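Local structure of cyclic GMP-AMP synthase-like receptor (Tribolium castaneum, 7LT2) at residues Q26-F35 with L159-I168; Q42-F50 with V114-F122. The protein senses double-stranded RNA in the cytoplasm and, as a nucleotidyltransferase, makes cyclic GMP-AMP from ATP and GTP to trigger innate immune responses. One frame throughout, in Å; residues are numbered along the deposited sequence.

Interaction 1: Q26-F35 with L159-I168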
loop_
_atom_site.group_PDB
_atom_site.type_symbol
_atom_site.label_atom_id
_atom_site.label_comp_id
_atom_site.label_asym_id
_atom_site.label_seq_id
_atom_site.Cartn_x
_atom_site.Cartn_y
_atom_site.Cartn_z
ATOM N N GLN A 26 8.410 14.768 0.360
ATOM C CA GLN A 26 9.604 15.259 -0.328
ATOM C C GLN A 26 10.874 14.792 0.376
ATOM O O GLN A 26 11.850 14.396 -0.274
ATOM C CB GLN A 26 9.579 16.785 -0.422
ATOM C CG GLN A 26 8.484 17.356 -1.312
ATOM C CD GLN A 26 8.762 18.792 -1.728
ATOM O OE1 GLN A 26 8.011 19.707 -1.401
ATOM N NE2 GLN A 26 9.853 18.990 -2.451
ATOM N N ILE A 27 10.878 14.841 1.708
ATOM C CA ILE A 27 12.037 14.397 2.475
ATOM C C ILE A 27 12.263 12.904 2.284
ATOM O O ILE A 27 13.374 12.460 1.977
ATOM C CB ILE A 27 11.851 14.735 3.962
ATOM C CG1 ILE A 27 11.950 16.244 4.189
ATOM C CG2 ILE A 27 12.853 13.949 4.808
ATOM C CD1 ILE A 27 11.511 16.664 5.581
ATOM N N LEU A 28 11.212 12.109 2.498
ATOM C CA LEU A 28 11.339 10.658 2.421
ATOM C C LEU A 28 11.753 10.207 1.027
ATOM O O LEU A 28 12.586 9.308 0.880
ATOM C CB LEU A 28 10.017 10.002 2.823
ATOM C CG LEU A 28 9.649 10.110 4.304
ATOM C CD1 LEU A 28 8.174 9.803 4.517
ATOM C CD2 LEU A 28 10.520 9.175 5.133
ATOM N N GLU A 29 11.176 10.816 -0.009
ATOM C CA GLU A 29 11.514 10.405 -1.367
ATOM C C GLU A 29 12.959 10.738 -1.708
ATOM O O GLU A 29 13.597 10.008 -2.479
ATOM C CB GLU A 29 10.544 11.053 -2.353
ATOM C CG GLU A 29 9.120 10.508 -2.221
ATOM C CD GLU A 29 8.089 11.366 -2.925
ATOM O OE1 GLU A 29 8.492 12.222 -3.740
ATOM O OE2 GLU A 29 6.881 11.180 -2.664
ATOM N N SER A 30 13.499 11.807 -1.126
ATOM C CA SER A 30 14.892 12.161 -1.382
ATOM C C SER A 30 15.846 11.223 -0.650
ATOM O O SER A 30 16.853 10.781 -1.219
ATOM C CB SER A 30 15.142 13.618 -0.981
ATOM O OG SER A 30 16.451 14.029 -1.344
ATOM N N VAL A 31 15.552 10.898 0.609
ATOM C CA VAL A 31 16.361 9.913 1.327
ATOM C C VAL A 31 16.403 8.594 0.562
ATOM O O VAL A 31 17.467 7.989 0.387
ATOM C CB VAL A 31 15.824 9.712 2.754
ATOM C CG1 VAL A 31 16.427 8.457 3.379
ATOM C CG2 VAL A 31 16.124 10.939 3.602
ATOM N N LEU A 32 15.242 8.139 0.081
ATOM C CA LEU A 32 15.186 6.844 -0.591
ATOM C C LEU A 32 15.873 6.871 -1.957
ATOM O O LEU A 32 16.470 5.863 -2.357
ATOM C CB LEU A 32 13.732 6.386 -0.713
ATOM C CG LEU A 32 13.053 6.113 0.637
ATOM C CD1 LEU A 32 11.537 5.970 0.452
ATOM C CD2 LEU A 32 13.639 4.869 1.304
ATOM N N ARG A 33 15.822 7.997 -2.680
ATOM C CA ARG A 33 16.579 8.074 -3.929
ATOM C C ARG A 33 18.075 7.949 -3.670
ATOM O O ARG A 33 18.789 7.265 -4.416
ATOM C CB ARG A 33 16.267 9.373 -4.675
ATOM C CG ARG A 33 15.043 9.291 -5.575
ATOM C CD ARG A 33 14.966 10.482 -6.521
ATOM N NE ARG A 33 14.728 11.719 -5.788
ATOM C CZ ARG A 33 13.526 12.183 -5.477
ATOM N NH1 ARG A 33 12.424 11.561 -5.860
ATOM N NH2 ARG A 33 13.428 13.300 -4.764
ATOM N N THR A 34 18.570 8.597 -2.614
ATOM C CA THR A 34 19.975 8.439 -2.249
ATOM C C THR A 34 20.301 6.979 -1.963
ATOM O O THR A 34 21.337 6.466 -2.405
ATOM C CB THR A 34 20.311 9.303 -1.033
ATOM O OG1 THR A 34 19.994 10.672 -1.314
ATOM C CG2 THR A 34 21.796 9.194 -0.699
ATOM N N PHE A 35 19.420 6.289 -1.238
ATOM C CA PHE A 35 19.677 4.892 -0.909
ATOM C C PHE A 35 19.642 4.009 -2.153
ATOM O O PHE A 35 20.499 3.132 -2.320
ATOM C CB PHE A 35 18.666 4.405 0.133
ATOM C CG PHE A 35 19.015 3.067 0.723
ATOM C CD1 PHE A 35 19.813 2.979 1.849
ATOM C CD2 PHE A 35 18.564 1.902 0.135
ATOM C CE1 PHE A 35 20.144 1.746 2.385
ATOM C CE2 PHE A 35 18.891 0.672 0.662
ATOM C CZ PHE A 35 19.685 0.597 1.789
ATOM N N LEU A 159 22.614 9.970 6.162
ATOM C CA LEU A 159 22.495 10.432 4.789
ATOM C C LEU A 159 22.117 11.906 4.776
ATOM O O LEU A 159 21.386 12.388 5.649
ATOM C CB LEU A 159 21.440 9.637 4.008
ATOM C CG LEU A 159 21.636 8.136 3.788
ATOM C CD1 LEU A 159 20.572 7.616 2.839
ATOM C CD2 LEU A 159 23.025 7.843 3.247
ATOM N N THR A 160 22.608 12.619 3.771
ATOM C CA THR A 160 22.298 14.029 3.601
ATOM C C THR A 160 21.642 14.252 2.246
ATOM O O THR A 160 21.851 13.486 1.302
ATOM C CB THR A 160 23.555 14.896 3.712
ATOM O OG1 THR A 160 24.462 14.556 2.658
ATOM C CG2 THR A 160 24.240 14.669 5.048
ATOM N N ASN A 161 20.837 15.306 2.166
ATOM C CA ASN A 161 20.237 15.736 0.908
ATOM C C ASN A 161 19.879 17.210 1.048
ATOM O O ASN A 161 20.322 17.882 1.984
ATOM C CB ASN A 161 19.031 14.870 0.539
ATOM C CG ASN A 161 17.995 14.804 1.643
ATOM O OD1 ASN A 161 17.451 15.824 2.060
ATOM N ND2 ASN A 161 17.705 13.594 2.110
ATOM N N GLU A 162 19.073 17.719 0.112
ATOM C CA GLU A 162 18.769 19.147 0.104
ATOM C C GLU A 162 17.908 19.569 1.282
ATOM O O GLU A 162 17.817 20.771 1.560
ATOM C CB GLU A 162 18.078 19.551 -1.204
ATOM C CG GLU A 162 16.687 18.966 -1.410
ATOM C CD GLU A 162 16.711 17.661 -2.190
ATOM O OE1 GLU A 162 17.419 16.715 -1.776
ATOM O OE2 GLU A 162 16.028 17.586 -3.232
ATOM N N PHE A 163 17.284 18.621 1.980
ATOM C CA PHE A 163 16.447 18.934 3.129
ATOM C C PHE A 163 17.178 18.777 4.453
ATOM O O PHE A 163 16.580 19.012 5.509
ATOM C CB PHE A 163 15.187 18.062 3.110
ATOM C CG PHE A 163 14.391 18.201 1.849
ATOM C CD1 PHE A 163 13.695 19.373 1.580
ATOM C CD2 PHE A 163 14.357 17.180 0.917
ATOM C CE1 PHE A 163 12.972 19.516 0.412
ATOM C CE2 PHE A 163 13.632 17.313 -0.257
ATOM C CZ PHE A 163 12.938 18.483 -0.509
ATOM N N GLY A 164 18.451 18.389 4.427
ATOM C CA GLY A 164 19.224 18.296 5.650
ATOM C C GLY A 164 19.870 16.945 5.866
ATOM O O GLY A 164 20.217 16.250 4.909
ATOM N N THR A 165 20.040 16.571 7.129
ATOM C CA THR A 165 20.707 15.337 7.519
ATOM C C THR A 165 19.700 14.402 8.169
ATOM O O THR A 165 18.852 14.838 8.955
ATOM C CB THR A 165 21.858 15.626 8.483
ATOM O OG1 THR A 165 22.782 16.525 7.856
ATOM C CG2 THR A 165 22.589 14.340 8.859
ATOM N N PHE A 166 19.793 13.119 7.837
ATOM C CA PHE A 166 18.808 12.151 8.285
ATOM C C PHE A 166 19.502 10.890 8.765
ATOM O O PHE A 166 20.625 10.579 8.356
ATOM C CB PHE A 166 17.803 11.858 7.165
ATOM C CG PHE A 166 17.075 13.087 6.725
ATOM C CD1 PHE A 166 15.961 13.527 7.423
ATOM C CD2 PHE A 166 17.560 13.858 5.683
ATOM C CE1 PHE A 166 15.321 14.691 7.057
ATOM C CE2 PHE A 166 16.919 15.017 5.310
ATOM C CZ PHE A 166 15.800 15.435 5.996
ATOM N N HIS A 167 18.824 10.187 9.665
ATOM C CA HIS A 167 19.323 8.963 10.264
ATOM C C HIS A 167 18.461 7.797 9.810
ATOM O O HIS A 167 17.229 7.892 9.794
ATOM C CB HIS A 167 19.317 9.055 11.793
ATOM C CG HIS A 167 20.412 9.908 12.350
ATOM N ND1 HIS A 167 20.505 10.220 13.690
ATOM C CD2 HIS A 167 21.463 10.512 11.749
ATOM C CE1 HIS A 167 21.566 10.981 13.889
ATOM N NE2 HIS A 167 22.165 11.172 12.728
ATOM N N ILE A 168 19.108 6.699 9.437
ATOM C CA ILE A 168 18.413 5.506 8.975
ATOM C C ILE A 168 18.799 4.348 9.882
ATOM O O ILE A 168 19.983 4.000 9.994
ATOM C CB ILE A 168 18.727 5.184 7.507
ATOM C CG1 ILE A 168 18.155 6.264 6.590
ATOM C CG2 ILE A 168 18.148 3.835 7.129
ATOM C CD1 ILE A 168 18.357 5.960 5.130
HETATM O O HOH W 1 14.847 15.571 -3.956
HETATM O O HOH W 2 19.566 11.555 1.313
#
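Val31 sits where helix 26-35 meets the hairpin formed by strands 159-161 and 164-168, and its two methyls divide the work. From CB, CG1 lies anti to the backbone N (chi1 166°) and runs tip to tip into Ile168, 3.6 Å from CD1 of that residue. CG2 turns instead to the Asn161 amide, with ND2 of Asn161 3.4 Å from CG2 of Val31, and also packs against the Phe166 ring. One turn earlier, Ile27 CG2 presses on the far end of the same ring, 3.4 Å from Phe166 CE1, while its CG1 branch rests against CB and CG of Phe163. The Phe163 ring has Ser30 CB at its edge and CG of its own neighbour Glu162 over one face; the Gln26 amide stands nearly perpendicular to it, the planes 84° apart.

Beside this apolar packing, Ser30 OG donates to Glu162 OE1 over 2.9 Å, reaching it from above the carboxylate plane. A water accepts from Asn161 ND2, donates to Thr160 O and lies 2.8 Å from Thr34 OG1, tying helix to hairpin. Asn161 OD1 accepts from Phe163 N at 2.8 Å in the carbonyl plane, an Asx turn that steadies the type I turn Asn161-Gly164.

Beyond the hairpin, Ile27 and Val31 also touch strand 177-183, so the long helix 18-42 packs across neighbouring antiparallel strands. This is the helix-on-sheet layer of the Mab-21 nucleotidyltransferase fold, here joined at a beta-hairpin.

Interaction 2: Q42-F50 with V114-F122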
loop_
_atom_site.group_PDB
_atom_site.type_symbol
_atom_site.label_atom_id
_atom_site.label_comp_id
_atom_site.label_asym_id
_atom_site.label_seq_id
_atom_site.Cartn_x
_atom_site.Cartn_y
_atom_site.Cartn_z
ATOM N N GLN A 42 26.216 -1.083 -5.939
ATOM C CA GLN A 42 26.587 -2.333 -5.293
ATOM C C GLN A 42 26.230 -3.575 -6.099
ATOM O O GLN A 42 26.645 -4.674 -5.718
ATOM C CB GLN A 42 25.920 -2.422 -3.912
ATOM C CG GLN A 42 26.415 -1.362 -2.955
ATOM C CD GLN A 42 27.920 -1.384 -2.825
ATOM O OE1 GLN A 42 28.493 -2.350 -2.323
ATOM N NE2 GLN A 42 28.574 -0.328 -3.298
ATOM N N ASP A 43 25.483 -3.436 -7.196
ATOM C CA ASP A 43 25.074 -4.605 -7.963
ATOM C C ASP A 43 24.675 -4.223 -9.382
ATOM O O ASP A 43 23.599 -3.651 -9.597
ATOM C CB ASP A 43 23.914 -5.325 -7.276
ATOM C CG ASP A 43 23.685 -6.710 -7.837
ATOM O OD1 ASP A 43 24.498 -7.611 -7.545
ATOM O OD2 ASP A 43 22.698 -6.900 -8.575
ATOM N N PRO A 44 25.507 -4.541 -10.376
ATOM C CA PRO A 44 25.135 -4.226 -11.764
ATOM C C PRO A 44 23.840 -4.883 -12.213
ATOM O O PRO A 44 23.117 -4.301 -13.030
ATOM C CB PRO A 44 26.338 -4.740 -12.569
ATOM C CG PRO A 44 27.478 -4.707 -11.597
ATOM C CD PRO A 44 26.877 -5.061 -10.265
ATOM N N LEU A 45 23.526 -6.083 -11.719
ATOM C CA LEU A 45 22.273 -6.723 -12.106
ATOM C C LEU A 45 21.074 -5.944 -11.578
ATOM O O LEU A 45 20.067 -5.801 -12.283
ATOM C CB LEU A 45 22.239 -8.169 -11.611
ATOM C CG LEU A 45 20.978 -8.978 -11.938
ATOM C CD1 LEU A 45 20.618 -8.914 -13.418
ATOM C CD2 LEU A 45 21.161 -10.432 -11.495
ATOM N N PHE A 46 21.158 -5.419 -10.349
ATOM C CA PHE A 46 20.081 -4.562 -9.864
ATOM C C PHE A 46 19.957 -3.311 -10.714
ATOM O O PHE A 46 18.845 -2.888 -11.045
ATOM C CB PHE A 46 20.286 -4.166 -8.400
ATOM C CG PHE A 46 19.331 -3.087 -7.938
ATOM C CD1 PHE A 46 17.975 -3.351 -7.820
ATOM C CD2 PHE A 46 19.783 -1.804 -7.661
ATOM C CE1 PHE A 46 17.085 -2.357 -7.414
ATOM C CE2 PHE A 46 18.895 -0.806 -7.255
ATOM C CZ PHE A 46 17.551 -1.089 -7.131
ATOM N N LYS A 47 21.087 -2.698 -11.072
ATOM C CA LYS A 47 21.014 -1.496 -11.896
ATOM C C LYS A 47 20.353 -1.797 -13.233
ATOM O O LYS A 47 19.551 -0.999 -13.732
ATOM C CB LYS A 47 22.409 -0.907 -12.100
ATOM C CG LYS A 47 22.395 0.458 -12.776
ATOM C CD LYS A 47 23.796 1.020 -12.881
ATOM C CE LYS A 47 23.779 2.426 -13.463
ATOM N NZ LYS A 47 25.108 3.061 -13.303
ATOM N N ALA A 48 20.648 -2.967 -13.808
ATOM C CA ALA A 48 20.050 -3.339 -15.087
ATOM C C ALA A 48 18.558 -3.621 -14.948
ATOM O O ALA A 48 17.769 -3.228 -15.814
ATOM C CB ALA A 48 20.773 -4.556 -15.669
ATOM N N LEU A 49 18.152 -4.302 -13.869
ATOM C CA LEU A 49 16.744 -4.655 -13.694
ATOM C C LEU A 49 15.889 -3.457 -13.299
ATOM O O LEU A 49 14.708 -3.398 -13.661
ATOM C CB LEU A 49 16.606 -5.733 -12.626
ATOM C CG LEU A 49 16.945 -7.156 -13.065
ATOM C CD1 LEU A 49 17.162 -8.016 -11.836
ATOM C CD2 LEU A 49 15.801 -7.695 -13.901
ATOM N N PHE A 50 16.455 -2.514 -12.556
ATOM C CA PHE A 50 15.654 -1.452 -11.957
ATOM C C PHE A 50 15.004 -0.578 -13.020
ATOM O O PHE A 50 15.661 -0.126 -13.966
ATOM C CB PHE A 50 16.513 -0.594 -11.031
ATOM C CG PHE A 50 15.768 0.556 -10.420
ATOM C CD1 PHE A 50 14.924 0.354 -9.342
ATOM C CD2 PHE A 50 15.904 1.835 -10.926
ATOM C CE1 PHE A 50 14.233 1.408 -8.771
ATOM C CE2 PHE A 50 15.212 2.896 -10.358
ATOM C CZ PHE A 50 14.380 2.681 -9.289
ATOM N N VAL A 114 25.230 -9.107 -18.101
ATOM C CA VAL A 114 25.015 -8.773 -16.697
ATOM C C VAL A 114 23.958 -9.656 -16.048
ATOM O O VAL A 114 23.827 -9.654 -14.818
ATOM C CB VAL A 114 24.670 -7.272 -16.565
ATOM C CG1 VAL A 114 23.243 -6.994 -17.006
ATOM C CG2 VAL A 114 24.925 -6.778 -15.142
ATOM N N TYR A 115 23.217 -10.435 -16.836
ATOM C CA TYR A 115 22.234 -11.369 -16.303
ATOM C C TYR A 115 22.804 -12.765 -16.074
ATOM O O TYR A 115 22.029 -13.716 -15.917
ATOM C CB TYR A 115 21.019 -11.445 -17.233
ATOM C CG TYR A 115 20.157 -10.206 -17.189
ATOM C CD1 TYR A 115 20.549 -9.042 -17.838
ATOM C CD2 TYR A 115 18.946 -10.203 -16.510
ATOM C CE1 TYR A 115 19.760 -7.901 -17.800
ATOM C CE2 TYR A 115 18.150 -9.068 -16.470
ATOM C CZ TYR A 115 18.565 -7.921 -17.117
ATOM O OH TYR A 115 17.777 -6.788 -17.082
ATOM N N LYS A 116 24.136 -12.905 -16.037
ATOM C CA LYS A 116 24.746 -14.227 -15.910
ATOM C C LYS A 116 24.233 -14.973 -14.687
ATOM O O LYS A 116 24.045 -16.194 -14.733
ATOM C CB LYS A 116 26.270 -14.117 -15.844
ATOM C CG LYS A 116 26.953 -15.488 -15.755
ATOM C CD LYS A 116 28.464 -15.383 -15.667
ATOM C CE LYS A 116 29.102 -16.770 -15.728
ATOM N NZ LYS A 116 28.630 -17.507 -16.933
ATOM N N ASP A 117 23.999 -14.266 -13.582
ATOM C CA ASP A 117 23.573 -14.912 -12.351
ATOM C C ASP A 117 22.078 -14.767 -12.085
ATOM O O ASP A 117 21.629 -15.102 -10.984
ATOM C CB ASP A 117 24.369 -14.364 -11.157
ATOM C CG ASP A 117 25.836 -14.790 -11.173
ATOM O OD1 ASP A 117 26.172 -15.812 -11.805
ATOM O OD2 ASP A 117 26.658 -14.097 -10.536
ATOM N N PHE A 118 21.294 -14.294 -13.061
ATOM C CA PHE A 118 19.864 -14.093 -12.823
ATOM C C PHE A 118 19.171 -15.402 -12.458
ATOM O O PHE A 118 18.383 -15.455 -11.507
ATOM C CB PHE A 118 19.193 -13.455 -14.046
ATOM C CG PHE A 118 17.730 -13.149 -13.839
ATOM C CD1 PHE A 118 17.340 -11.945 -13.275
ATOM C CD2 PHE A 118 16.751 -14.063 -14.199
ATOM C CE1 PHE A 118 15.997 -11.657 -13.066
ATOM C CE2 PHE A 118 15.405 -13.781 -13.992
ATOM C CZ PHE A 118 15.029 -12.576 -13.425
ATOM N N ARG A 119 19.449 -16.472 -13.207
ATOM C CA ARG A 119 18.817 -17.755 -12.923
ATOM C C ARG A 119 19.138 -18.230 -11.508
ATOM O O ARG A 119 18.237 -18.597 -10.745
ATOM C CB ARG A 119 19.256 -18.792 -13.965
ATOM C CG ARG A 119 18.653 -20.165 -13.755
ATOM C CD ARG A 119 19.011 -21.127 -14.887
ATOM N NE ARG A 119 18.163 -20.950 -16.063
ATOM C CZ ARG A 119 18.610 -20.757 -17.299
ATOM N NH1 ARG A 119 19.904 -20.700 -17.568
ATOM N NH2 ARG A 119 17.736 -20.643 -18.293
ATOM N N LYS A 120 20.424 -18.220 -11.136
ATOM C CA LYS A 120 20.820 -18.655 -9.798
ATOM C C LYS A 120 20.120 -17.847 -8.719
ATOM O O LYS A 120 19.731 -18.392 -7.679
ATOM C CB LYS A 120 22.331 -18.514 -9.600
ATOM C CG LYS A 120 23.226 -19.408 -10.404
ATOM C CD LYS A 120 24.657 -19.190 -9.921
ATOM C CE LYS A 120 25.640 -19.221 -11.059
ATOM N NZ LYS A 120 25.317 -18.169 -12.047
ATOM N N LYS A 121 19.986 -16.537 -8.931
ATOM C CA LYS A 121 19.533 -15.647 -7.867
ATOM C C LYS A 121 18.018 -15.580 -7.748
ATOM O O LYS A 121 17.509 -15.321 -6.653
ATOM C CB LYS A 121 20.075 -14.230 -8.082
ATOM C CG LYS A 121 21.588 -14.098 -8.010
ATOM C CD LYS A 121 22.135 -14.544 -6.672
ATOM C CE LYS A 121 23.640 -14.328 -6.598
ATOM N NZ LYS A 121 24.008 -12.904 -6.817
ATOM N N PHE A 122 17.279 -15.799 -8.840
ATOM C CA PHE A 122 15.848 -15.525 -8.854
ATOM C C PHE A 122 14.950 -16.707 -9.192
ATOM O O PHE A 122 13.764 -16.659 -8.843
ATOM C CB PHE A 122 15.516 -14.410 -9.860
ATOM C CG PHE A 122 16.024 -13.057 -9.478
ATOM C CD1 PHE A 122 17.282 -12.635 -9.882
ATOM C CD2 PHE A 122 15.228 -12.183 -8.753
ATOM C CE1 PHE A 122 17.743 -11.368 -9.554
ATOM C CE2 PHE A 122 15.685 -10.920 -8.421
ATOM C CZ PHE A 122 16.946 -10.514 -8.822
HETATM O O HOH W 3 23.186 -9.981 -8.153
#
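The Tyr115 ring receives Leu45 on one face: CD1 of Leu45 stands 4.0 Å from the ring centroid of Tyr115 and 19° off its normal, a CH-pi contact displaced toward the rim. Leu49 CD2 approaches the same ring obliquely, 3.7 Å from Tyr115 CE2. Phe118 takes Leu49 CD1 at its edge, near the ring plane, and has Phe122 CB over one face. The Phe122 ring in turn carries Phe118 CE1 over one face and meets Leu45 CD2 at its edge, with CE1 of Phe122 4.0 Å from that methyl.

Leu45 thus works as a fork between the aromatic groups. With CG anti to the backbone N (chi1 180°), its side chain leans across to the 114-122 segment, where CD1 meets Tyr115 and CD2 lies between Phe122 and the start of helix 118-122 at Phe118. Leu49, one turn on, splits in a similar way: CD2 goes to Tyr115 and CD1 lies 3.9 Å from Phe122 CZ. The two methyls of Val114 lie along one side of the short helix and touch successive turns, CG2 3.6 Å from Pro44 CB and CG1 3.7 Å from Ala48 CB.

Asp43 N-caps helix 44-49, its OD2 accepting from Phe46 N at 2.8 Å, and its OD1 accepts from a water that is weakly bonded to Lys121 NZ. Around the cluster, Trp106 meets Tyr115 edge-to-face, while Trp137 of helix 131-147 meets Phe122.

The axes of the short segments 44-49 and 118-122 run at 90° and stay 12.5 Å apart. Helix 44-49 packs through its leucines and Ala48 against the 114-117 lead-in and the Phe118 and Phe122 side chains, an apolar helix-to-loop-and-helix junction within the nucleotidyltransferase fold.

How the interactions relate
Helix 18-42, which carries the first segment of interaction 1, runs on in the chain to helix 44-49 of interaction 2, so the two contacts engage consecutive helices. Their centres are about 26 Å apart and their nearest atoms about 7 Å, without touching. Helix 131-147 spans the gap: Phe35 packs on its Val142, Thr145 and Leu146, and Phe122 on Thr134. Interaction 1 lies nearer the active site, with the side chains of Val31 and Phe71, a probable ATP-binding residue, about 9 Å apart, and those of Ile168 and Asp193, a probable magnesium ligand, about 11 Å apart. Interaction 2 lies away from the annotated sites.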